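Type C neurotoxin (Clostridium botulinum, PDB 3PME) uses its receptor-binding domain, here from the C/D mosaic serotype, probably to attach the toxin to gangliosides and phosphatidylethanolamine of nerve-cell membranes. Local coordinates at residues Leu231-Glu236 and Ile275-Asn280; Asp291-His296 and Phe343-Ile348; Cys103-Asn108 and Ser122-Tyr127. All coordinates share one frame; numbering follows the deposited sequence.

Contact 1: residues Leu231-Glu236 and Ile275-Asn280; sequences LKFDTE and IKSAAN
The buried side of this contact is built round the F233 ring, which lies along the main chain of strand 273-277. S277 CB sits over one face, displaced toward the rim and 3.8 Å from the ring centroid, a CH-pi contact, while the carbonyl of I275 meets the ring edge. L231, its CG anti to the backbone N, crosses I275 at about a right angle, so that L231 CD2 touches I275 CD1 at 3.7 Å; F405 packs on both. The segment 231-236 has no regular strand here, yet D234 N donates to I275 O over 2.9 Å, nearly straight at 169° and in the carbonyl plane. Both segments belong to the C-terminal half, whose family has the beta-trefoil fold, and the contact lays a loop against one of its strands. Water 1 bridges the backbones, donating to K232 O and T235 O and accepting from I275 N at 2.8 Å. Toward solvent the fit loosens, and at partly exposed D234 and K276 side-chain tips meet: K276, bent at chi2 (-71°), brings NZ to 3.0 Å from D234 OD1, approaching from above the carboxylate plane in a salt bridge, while D234 OD2 accepts from Y284 N.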
loop_
_atom_site.group_PDB
_atom_site.type_symbol
_atom_site.label_atom_id
_atom_site.label_comp_id
_atom_site.label_asym_id
_atom_site.label_seq_id
_atom_site.Cartn_x
_atom_site.Cartn_y
_atom_site.Cartn_z
ATOM N N LEU A 231 2.449 2.465 -8.487
ATOM C CA LEU A 231 2.547 1.569 -9.640
ATOM C C LEU A 231 3.378 2.285 -10.692
ATOM O O LEU A 231 3.261 3.503 -10.851
ATOM C CB LEU A 231 1.141 1.256 -10.164
ATOM C CG LEU A 231 1.031 0.009 -11.044
ATOM C CD1 LEU A 231 1.106 -1.254 -10.179
ATOM C CD2 LEU A 231 -0.260 0.046 -11.830
ATOM N N LYS A 232 4.237 1.542 -11.387
ATOM C CA LYS A 232 5.143 2.144 -12.361
ATOM C C LYS A 232 5.101 1.417 -13.687
ATOM O O LYS A 232 4.924 0.206 -13.743
ATOM C CB LYS A 232 6.581 2.107 -11.850
ATOM C CG LYS A 232 6.827 2.924 -10.577
ATOM C CD LYS A 232 8.212 2.652 -9.990
ATOM C CE LYS A 232 8.304 1.237 -9.424
ATOM N NZ LYS A 232 9.598 0.991 -8.705
ATOM N N PHE A 233 5.309 2.171 -14.755
ATOM C CA PHE A 233 5.523 1.557 -16.053
ATOM C C PHE A 233 6.778 0.678 -16.040
ATOM O O PHE A 233 7.699 0.921 -15.265
ATOM C CB PHE A 233 5.613 2.641 -17.119
ATOM C CG PHE A 233 4.321 3.355 -17.343
ATOM C CD1 PHE A 233 3.250 2.710 -17.946
ATOM C CD2 PHE A 233 4.162 4.664 -16.932
ATOM C CE1 PHE A 233 2.048 3.368 -18.146
ATOM C CE2 PHE A 233 2.961 5.333 -17.118
ATOM C CZ PHE A 233 1.900 4.689 -17.721
ATOM N N ASP A 234 6.793 -0.355 -16.884
ATOM C CA ASP A 234 7.951 -1.273 -17.015
ATOM C C ASP A 234 8.214 -2.294 -15.904
ATOM O O ASP A 234 8.767 -3.367 -16.154
ATOM C CB ASP A 234 9.233 -0.497 -17.283
ATOM C CG ASP A 234 9.179 0.246 -18.573
ATOM O OD1 ASP A 234 9.586 -0.342 -19.605
ATOM O OD2 ASP A 234 8.715 1.405 -18.570
ATOM N N THR A 235 7.847 -1.975 -14.679
ATOM C CA THR A 235 8.076 -2.883 -13.570
ATOM C C THR A 235 7.286 -4.167 -13.797
ATOM O O THR A 235 6.149 -4.141 -14.270
ATOM C CB THR A 235 7.655 -2.218 -12.233
ATOM O OG1 THR A 235 8.542 -1.127 -11.965
ATOM C CG2 THR A 235 7.693 -3.196 -11.050
ATOM N N GLU A 236 7.885 -5.297 -13.447
ATOM C CA GLU A 236 7.169 -6.556 -13.546
ATOM C C GLU A 236 6.181 -6.684 -12.399
ATOM O O GLU A 236 6.517 -6.435 -11.237
ATOM C CB GLU A 236 8.135 -7.741 -13.575
ATOM C CG GLU A 236 8.898 -7.792 -14.889
ATOM C CD GLU A 236 9.773 -9.025 -15.042
ATOM O OE1 GLU A 236 9.745 -9.898 -14.155
ATOM O OE2 GLU A 236 10.481 -9.109 -16.072
ATOM N N ILE A 275 3.607 -3.016 -17.682
ATOM C CA ILE A 275 2.629 -2.061 -18.182
ATOM C C ILE A 275 3.355 -1.002 -18.990
ATOM O O ILE A 275 4.396 -0.480 -18.560
ATOM C CB ILE A 275 1.829 -1.408 -17.025
ATOM C CG1 ILE A 275 1.217 -2.488 -16.132
ATOM C CG2 ILE A 275 0.742 -0.488 -17.579
ATOM C CD1 ILE A 275 0.585 -1.940 -14.852
ATOM N N LYS A 276 2.828 -0.715 -20.173
ATOM C CA LYS A 276 3.432 0.257 -21.070
ATOM C C LYS A 276 2.505 1.448 -21.267
ATOM O O LYS A 276 1.287 1.311 -21.238
ATOM C CB LYS A 276 3.733 -0.387 -22.430
ATOM C CG LYS A 276 4.621 -1.621 -22.365
ATOM C CD LYS A 276 6.027 -1.228 -22.012
ATOM C CE LYS A 276 6.987 -2.392 -22.115
ATOM N NZ LYS A 276 8.359 -1.938 -21.769
ATOM N N SER A 277 3.086 2.629 -21.447
ATOM C CA SER A 277 2.289 3.833 -21.642
ATOM C C SER A 277 1.865 3.987 -23.095
ATOM O O SER A 277 2.700 3.907 -23.996
ATOM C CB SER A 277 3.084 5.064 -21.219
ATOM O OG SER A 277 2.323 6.235 -21.456
ATOM N N ALA A 278 0.573 4.209 -23.318
ATOM C CA ALA A 278 0.069 4.454 -24.669
ATOM C C ALA A 278 0.250 5.917 -25.055
ATOM O O ALA A 278 -0.072 6.315 -26.178
ATOM C CB ALA A 278 -1.389 4.060 -24.770
ATOM N N ALA A 279 0.786 6.703 -24.128
ATOM C CA ALA A 279 0.931 8.142 -24.318
ATOM C C ALA A 279 2.391 8.572 -24.224
ATOM O O ALA A 279 2.693 9.749 -24.026
ATOM C CB ALA A 279 0.077 8.900 -23.296
ATOM N N ASN A 280 3.288 7.600 -24.338
ATOM C CA ASN A 280 4.726 7.845 -24.402
ATOM C C ASN A 280 5.404 8.348 -23.119
ATOM O O ASN A 280 6.440 9.009 -23.183
ATOM C CB ASN A 280 5.052 8.779 -25.570
ATOM C CG ASN A 280 6.503 8.705 -25.976
ATOM O OD1 ASN A 280 7.081 9.685 -26.447
ATOM N ND2 ASN A 280 7.111 7.536 -25.784
HETATM O O HOH W 1 4.621 -2.149 -15.265
#

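Contact 2: residues Asp291-His296 and Phe343-Ile348; sequences DDIMFH and FSIKNI
The rings of F295 and F343 meet obliquely, their planes 55° apart and their centroids 5.6 Å from each other. F343 CD2 comes to the edge of the F295 ring, 3.8 Å from F295 CE2, and the carbonyl oxygen of I293 lies at the edge of the F343 ring; no atom of the two segments lies over a face of either ring. Both side chains have CG anti to the carbonyl carbon and cross at about a right angle, and both also touch I358 of strand 356-360.

I293 fills the same buried side. Its CG1 takes the crowded position between backbone N and carbonyl carbon (chi1 65°), from which the extended chain carries I293 CD1 across to I345 CB at 3.9 Å. The backbones join as an antiparallel ladder. I293 and F343 form a hydrogen-bonded pair, I293 N reaching F343 O at 2.8 Å and F343 N returning to I293 O at 2.9 Å. D292 and S344 follow as a non-hydrogen-bonded pair, beyond which I345 N donates to D291 O over 3.2 Å. The N-to-C directions of the two short strand segments are 111° apart, far from a flat antiparallel pair, in a sheet of the trefoil-type half.

On the face that carries D292 and S344, D292 OD1 lies 4.0 Å from S344 CB, whereas D291 turns its carboxylate outside the pair to a salt bridge with K281. Direction and register thus come from three main-chain bonds, while the side chains add apolar contact without charge pairing, which suits the buried side of the sheet.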
loop_
_atom_site.group_PDB
_atom_site.type_symbol
_atom_site.label_atom_id
_atom_site.label_comp_id
_atom_site.label_asym_id
_atom_site.label_seq_id
_atom_site.Cartn_x
_atom_site.Cartn_y
_atom_site.Cartn_z
ATOM N N ASP A 291 -4.718 6.938 -16.857
ATOM C CA ASP A 291 -3.702 6.739 -17.898
ATOM C C ASP A 291 -4.129 5.650 -18.882
ATOM O O ASP A 291 -4.740 4.650 -18.482
ATOM C CB ASP A 291 -2.345 6.365 -17.285
ATOM C CG ASP A 291 -1.517 7.574 -16.868
ATOM O OD1 ASP A 291 -1.923 8.716 -17.181
ATOM O OD2 ASP A 291 -0.448 7.372 -16.247
ATOM N N ASP A 292 -3.792 5.848 -20.161
ATOM C CA ASP A 292 -3.991 4.840 -21.204
ATOM C C ASP A 292 -2.745 3.962 -21.252
ATOM O O ASP A 292 -1.625 4.459 -21.393
ATOM C CB ASP A 292 -4.178 5.493 -22.580
ATOM C CG ASP A 292 -5.630 5.864 -22.875
ATOM O OD1 ASP A 292 -6.491 5.764 -21.974
ATOM O OD2 ASP A 292 -5.919 6.246 -24.028
ATOM N N ILE A 293 -2.950 2.653 -21.170
ATOM C CA ILE A 293 -1.855 1.716 -20.970
ATOM C C ILE A 293 -2.012 0.483 -21.855
ATOM O O ILE A 293 -3.090 0.228 -22.399
ATOM C CB ILE A 293 -1.791 1.259 -19.502
ATOM C CG1 ILE A 293 -3.046 0.462 -19.144
ATOM C CG2 ILE A 293 -1.671 2.461 -18.599
ATOM C CD1 ILE A 293 -3.002 -0.166 -17.746
ATOM N N MET A 294 -0.916 -0.253 -22.015
ATOM C CA MET A 294 -0.944 -1.559 -22.651
ATOM C C MET A 294 -0.264 -2.540 -21.705
ATOM O O MET A 294 0.551 -2.141 -20.884
ATOM C CB MET A 294 -0.213 -1.508 -23.993
ATOM C CG MET A 294 -0.901 -0.575 -24.970
ATOM S SD MET A 294 0.108 -0.162 -26.392
ATOM C CE MET A 294 1.418 0.805 -25.633
ATOM N N PHE A 295 -0.607 -3.819 -21.812
ATOM C CA PHE A 295 0.025 -4.849 -20.992
ATOM C C PHE A 295 0.900 -5.720 -21.867
ATOM O O PHE A 295 0.433 -6.210 -22.897
ATOM C CB PHE A 295 -1.040 -5.742 -20.335
ATOM C CG PHE A 295 -1.966 -5.010 -19.410
ATOM C CD1 PHE A 295 -1.598 -4.755 -18.098
ATOM C CD2 PHE A 295 -3.209 -4.584 -19.851
ATOM C CE1 PHE A 295 -2.450 -4.073 -17.244
ATOM C CE2 PHE A 295 -4.077 -3.903 -18.998
ATOM C CZ PHE A 295 -3.699 -3.657 -17.687
ATOM N N HIS A 296 2.161 -5.900 -21.482
ATOM C CA HIS A 296 3.033 -6.834 -22.189
ATOM C C HIS A 296 3.308 -8.054 -21.327
ATOM O O HIS A 296 3.263 -7.986 -20.098
ATOM C CB HIS A 296 4.352 -6.173 -22.594
ATOM C CG HIS A 296 4.224 -5.259 -23.772
ATOM N ND1 HIS A 296 5.304 -4.891 -24.547
ATOM C CD2 HIS A 296 3.141 -4.669 -24.328
ATOM C CE1 HIS A 296 4.895 -4.086 -25.511
ATOM N NE2 HIS A 296 3.588 -3.938 -25.408
ATOM N N PHE A 343 -5.931 0.123 -22.894
ATOM C CA PHE A 343 -6.836 0.108 -21.761
ATOM C C PHE A 343 -6.651 1.382 -20.948
ATOM O O PHE A 343 -5.657 2.096 -21.110
ATOM C CB PHE A 343 -6.550 -1.128 -20.887
ATOM C CG PHE A 343 -6.760 -2.430 -21.603
ATOM C CD1 PHE A 343 -8.007 -3.045 -21.615
ATOM C CD2 PHE A 343 -5.720 -3.021 -22.311
ATOM C CE1 PHE A 343 -8.205 -4.246 -22.296
ATOM C CE2 PHE A 343 -5.901 -4.217 -22.988
ATOM C CZ PHE A 343 -7.144 -4.833 -22.987
ATOM N N SER A 344 -7.615 1.671 -20.076
ATOM C CA SER A 344 -7.493 2.783 -19.157
ATOM C C SER A 344 -7.504 2.205 -17.754
ATOM O O SER A 344 -8.250 1.272 -17.473
ATOM C CB SER A 344 -8.674 3.732 -19.323
ATOM O OG SER A 344 -8.454 4.924 -18.599
ATOM N N ILE A 345 -6.676 2.746 -16.870
ATOM C CA ILE A 345 -6.643 2.240 -15.500
ATOM C C ILE A 345 -7.047 3.325 -14.505
ATOM O O ILE A 345 -6.591 4.470 -14.582
ATOM C CB ILE A 345 -5.257 1.649 -15.179
ATOM C CG1 ILE A 345 -5.251 1.002 -13.793
ATOM C CG2 ILE A 345 -4.166 2.708 -15.324
ATOM C CD1 ILE A 345 -3.990 0.177 -13.517
ATOM N N LYS A 346 -7.928 2.963 -13.582
ATOM C CA LYS A 346 -8.490 3.946 -12.664
ATOM C C LYS A 346 -8.555 3.444 -11.234
ATOM O O LYS A 346 -8.764 2.261 -10.976
ATOM C CB LYS A 346 -9.886 4.366 -13.126
ATOM C CG LYS A 346 -9.884 5.140 -14.434
ATOM C CD LYS A 346 -11.255 5.722 -14.751
ATOM C CE LYS A 346 -11.200 6.602 -15.993
ATOM N NZ LYS A 346 -12.477 7.351 -16.209
ATOM N N ASN A 347 -8.374 4.356 -10.291
ATOM C CA ASN A 347 -8.621 4.017 -8.912
ATOM C C ASN A 347 -10.130 3.888 -8.707
ATOM O O ASN A 347 -10.933 4.456 -9.458
ATOM C CB ASN A 347 -7.983 5.049 -7.973
ATOM C CG ASN A 347 -6.483 4.817 -7.780
ATOM O OD1 ASN A 347 -5.998 3.679 -7.851
ATOM N ND2 ASN A 347 -5.745 5.892 -7.523
ATOM N N ILE A 348 -10.509 3.096 -7.717
ATOM C CA ILE A 348 -11.910 2.798 -7.466
ATOM C C ILE A 348 -12.568 3.969 -6.758
ATOM O O ILE A 348 -12.157 4.344 -5.664
ATOM C CB ILE A 348 -12.038 1.494 -6.667
ATOM C CG1 ILE A 348 -11.531 0.334 -7.540
ATOM C CG2 ILE A 348 -13.476 1.264 -6.227
ATOM C CD1 ILE A 348 -11.277 -0.932 -6.782
#

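Contact 3: residues Cys103-Asn108 and Ser122-Tyr127; sequences CIRNGN and SLIFDY
Three donors reach D126 OD1: the backbone N of E129 in a hydrogen bond, that of S128 in a weak one, and water 2, weakly, at 2.9 Å. The same water donates to N106 O and so bridges the two segments, although it has more acceptors within reach than protons to give. With CG anti to the backbone N, the D126 carboxylate is carried toward the turn, where its OD1 lies near G107 O without bonding, two acceptors side by side.

G107 O serves the other neighbour. It rests 3.3 Å above the Y127 ring plane, offset toward the rim over CD2 and CE2, and takes a weak, bent hydrogen bond from Y127 N (125°). Y127 holds this place because its CG occupies the crowded position between backbone N and carbonyl carbon (chi1 70°), folding the ring back over the turn. I104 CD1 approaches the ring obliquely, 4.1 Å from Y127 CE2, and the phenol oxygen of buried Y127 is hydrogen-bonded to T82 OG1.

On the partly exposed side, N108 lies against strand 120-126. Its CB and OD1 pack on I124 CG2, N108 OD1 comes to 3.1 Å from D126 CA, and N108 ND2 turns back to give R105 O a weak hydrogen bond. The R105 guanidinium, salt-bridged to E110, meets I124 CD1 at its edge.

R105 and N108 exchange two backbone hydrogen bonds, N108 N to R105 O and R105 N to N108 O, each 2.9 Å. N106 and G107 have positive phi, the Asn-Gly pair of a type I' turn in the two-residue beta hairpin of strands 100-105 and 108-114. The latter pairs with 120-126, so the turn packs on the end of the third strand of an antiparallel meander in the concanavalin-like half.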
loop_
_atom_site.group_PDB
_atom_site.type_symbol
_atom_site.label_atom_id
_atom_site.label_comp_id
_atom_site.label_asym_id
_atom_site.label_seq_id
_atom_site.Cartn_x
_atom_site.Cartn_y
_atom_site.Cartn_z
ATOM N N CYS A 103 6.105 0.613 19.352
ATOM C CA CYS A 103 6.767 -0.683 19.189
ATOM C C CYS A 103 6.045 -1.553 18.177
ATOM O O CYS A 103 4.881 -1.322 17.848
ATOM C CB CYS A 103 6.804 -1.448 20.512
ATOM S SG CYS A 103 7.502 -0.541 21.886
ATOM N N ILE A 104 6.755 -2.570 17.698
ATOM C CA ILE A 104 6.174 -3.661 16.934
ATOM C C ILE A 104 6.371 -4.909 17.773
ATOM O O ILE A 104 7.450 -5.144 18.307
ATOM C CB ILE A 104 6.910 -3.849 15.591
ATOM C CG1 ILE A 104 6.692 -2.633 14.698
ATOM C CG2 ILE A 104 6.476 -5.136 14.895
ATOM C CD1 ILE A 104 5.295 -2.484 14.257
ATOM N N ARG A 105 5.324 -5.705 17.920
ATOM C CA ARG A 105 5.457 -6.925 18.690
ATOM C C ARG A 105 4.517 -7.989 18.162
ATOM O O ARG A 105 3.303 -7.798 18.133
ATOM C CB ARG A 105 5.182 -6.674 20.172
ATOM C CG ARG A 105 5.192 -7.946 20.993
ATOM C CD ARG A 105 5.007 -7.659 22.483
ATOM N NE ARG A 105 3.918 -6.724 22.747
ATOM C CZ ARG A 105 2.630 -7.044 22.693
ATOM N NH1 ARG A 105 2.259 -8.277 22.368
ATOM N NH2 ARG A 105 1.708 -6.127 22.953
ATOM N N ASN A 106 5.098 -9.104 17.729
ATOM C CA ASN A 106 4.316 -10.239 17.260
ATOM C C ASN A 106 3.217 -9.829 16.277
ATOM O O ASN A 106 2.057 -10.209 16.437
ATOM C CB ASN A 106 3.707 -10.975 18.464
ATOM C CG ASN A 106 3.174 -12.348 18.098
ATOM O OD1 ASN A 106 3.609 -12.949 17.117
ATOM N ND2 ASN A 106 2.230 -12.850 18.885
ATOM N N GLY A 107 3.568 -9.039 15.269
ATOM C CA GLY A 107 2.611 -8.691 14.236
ATOM C C GLY A 107 1.573 -7.663 14.659
ATOM O O GLY A 107 0.550 -7.504 14.012
ATOM N N ASN A 108 1.860 -6.972 15.755
ATOM C CA ASN A 108 1.033 -5.869 16.231
ATOM C C ASN A 108 1.856 -4.591 16.250
ATOM O O ASN A 108 3.067 -4.642 16.447
ATOM C CB ASN A 108 0.541 -6.130 17.661
ATOM C CG ASN A 108 -0.441 -7.287 17.752
ATOM O OD1 ASN A 108 -1.657 -7.090 17.708
ATOM N ND2 ASN A 108 0.086 -8.499 17.888
ATOM N N SER A 122 -1.524 1.376 26.780
ATOM C CA SER A 122 -1.149 1.103 25.397
ATOM C C SER A 122 -2.348 0.986 24.465
ATOM O O SER A 122 -3.459 0.633 24.881
ATOM C CB SER A 122 -0.304 -0.169 25.319
ATOM O OG SER A 122 -1.050 -1.294 25.727
ATOM N N LEU A 123 -2.108 1.309 23.197
ATOM C CA LEU A 123 -3.040 1.024 22.116
ATOM C C LEU A 123 -2.358 -0.036 21.280
ATOM O O LEU A 123 -1.193 0.112 20.935
ATOM C CB LEU A 123 -3.266 2.269 21.265
ATOM C CG LEU A 123 -3.970 3.432 21.967
ATOM C CD1 LEU A 123 -3.734 4.717 21.169
ATOM C CD2 LEU A 123 -5.457 3.102 22.074
ATOM N N ILE A 124 -3.084 -1.097 20.960
ATOM C CA ILE A 124 -2.507 -2.217 20.237
ATOM C C ILE A 124 -3.369 -2.534 19.027
ATOM O O ILE A 124 -4.593 -2.606 19.124
ATOM C CB ILE A 124 -2.385 -3.457 21.142
ATOM C CG1 ILE A 124 -1.570 -3.125 22.393
ATOM C CG2 ILE A 124 -1.702 -4.601 20.391
ATOM C CD1 ILE A 124 -1.659 -4.190 23.487
ATOM N N PHE A 125 -2.731 -2.703 17.878
ATOM C CA PHE A 125 -3.458 -3.060 16.668
ATOM C C PHE A 125 -2.769 -4.224 15.964
ATOM O O PHE A 125 -1.581 -4.152 15.618
ATOM C CB PHE A 125 -3.552 -1.860 15.727
ATOM C CG PHE A 125 -4.247 -2.151 14.428
ATOM C CD1 PHE A 125 -5.611 -2.413 14.399
ATOM C CD2 PHE A 125 -3.537 -2.177 13.234
ATOM C CE1 PHE A 125 -6.254 -2.673 13.203
ATOM C CE2 PHE A 125 -4.178 -2.460 12.028
ATOM C CZ PHE A 125 -5.533 -2.707 12.012
ATOM N N ASP A 126 -3.526 -5.295 15.750
ATOM C CA ASP A 126 -3.031 -6.463 15.027
ATOM C C ASP A 126 -3.108 -6.204 13.525
ATOM O O ASP A 126 -4.146 -6.413 12.895
ATOM C CB ASP A 126 -3.880 -7.678 15.404
ATOM C CG ASP A 126 -3.429 -8.959 14.723
ATOM O OD1 ASP A 126 -2.526 -8.915 13.870
ATOM O OD2 ASP A 126 -3.998 -10.029 15.048
ATOM N N TYR A 127 -2.002 -5.751 12.944
ATOM C CA TYR A 127 -2.011 -5.431 11.527
ATOM C C TYR A 127 -1.720 -6.679 10.698
ATOM O O TYR A 127 -2.016 -6.693 9.515
ATOM C CB TYR A 127 -1.013 -4.304 11.199
ATOM C CG TYR A 127 0.417 -4.740 11.338
ATOM C CD1 TYR A 127 1.077 -5.351 10.279
ATOM C CD2 TYR A 127 1.109 -4.558 12.522
ATOM C CE1 TYR A 127 2.393 -5.773 10.402
ATOM C CE2 TYR A 127 2.420 -4.989 12.661
ATOM C CZ TYR A 127 3.056 -5.592 11.593
ATOM O OH TYR A 127 4.345 -6.008 11.745
HETATM O O HOH W 2 -0.685 -10.393 15.533
#

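How the contacts relate
Contact 3 comes first along the chain, in the N-terminal, concanavalin-like half, linking the turn after strand 100-105 to the end of strand 120-126, two strands of one antiparallel sheet separated by strand 108-114. Contacts 1 and 2 follow in series in the C-terminal, trefoil-type half, their centres about 9 Å apart. Strand 273-277 of contact 1 pairs with one edge of strand 292-299, with K276 N 2.8 Å from M294 O in a probable hydrogen bond and I275 packing on I293, and strand 343-347 pairs with the other edge. Contact 3 lies about 36 Å from both, centre to centre, on the opposite side of the chain's centre, consistent with a receptor-binding region made of two structurally distinct halves.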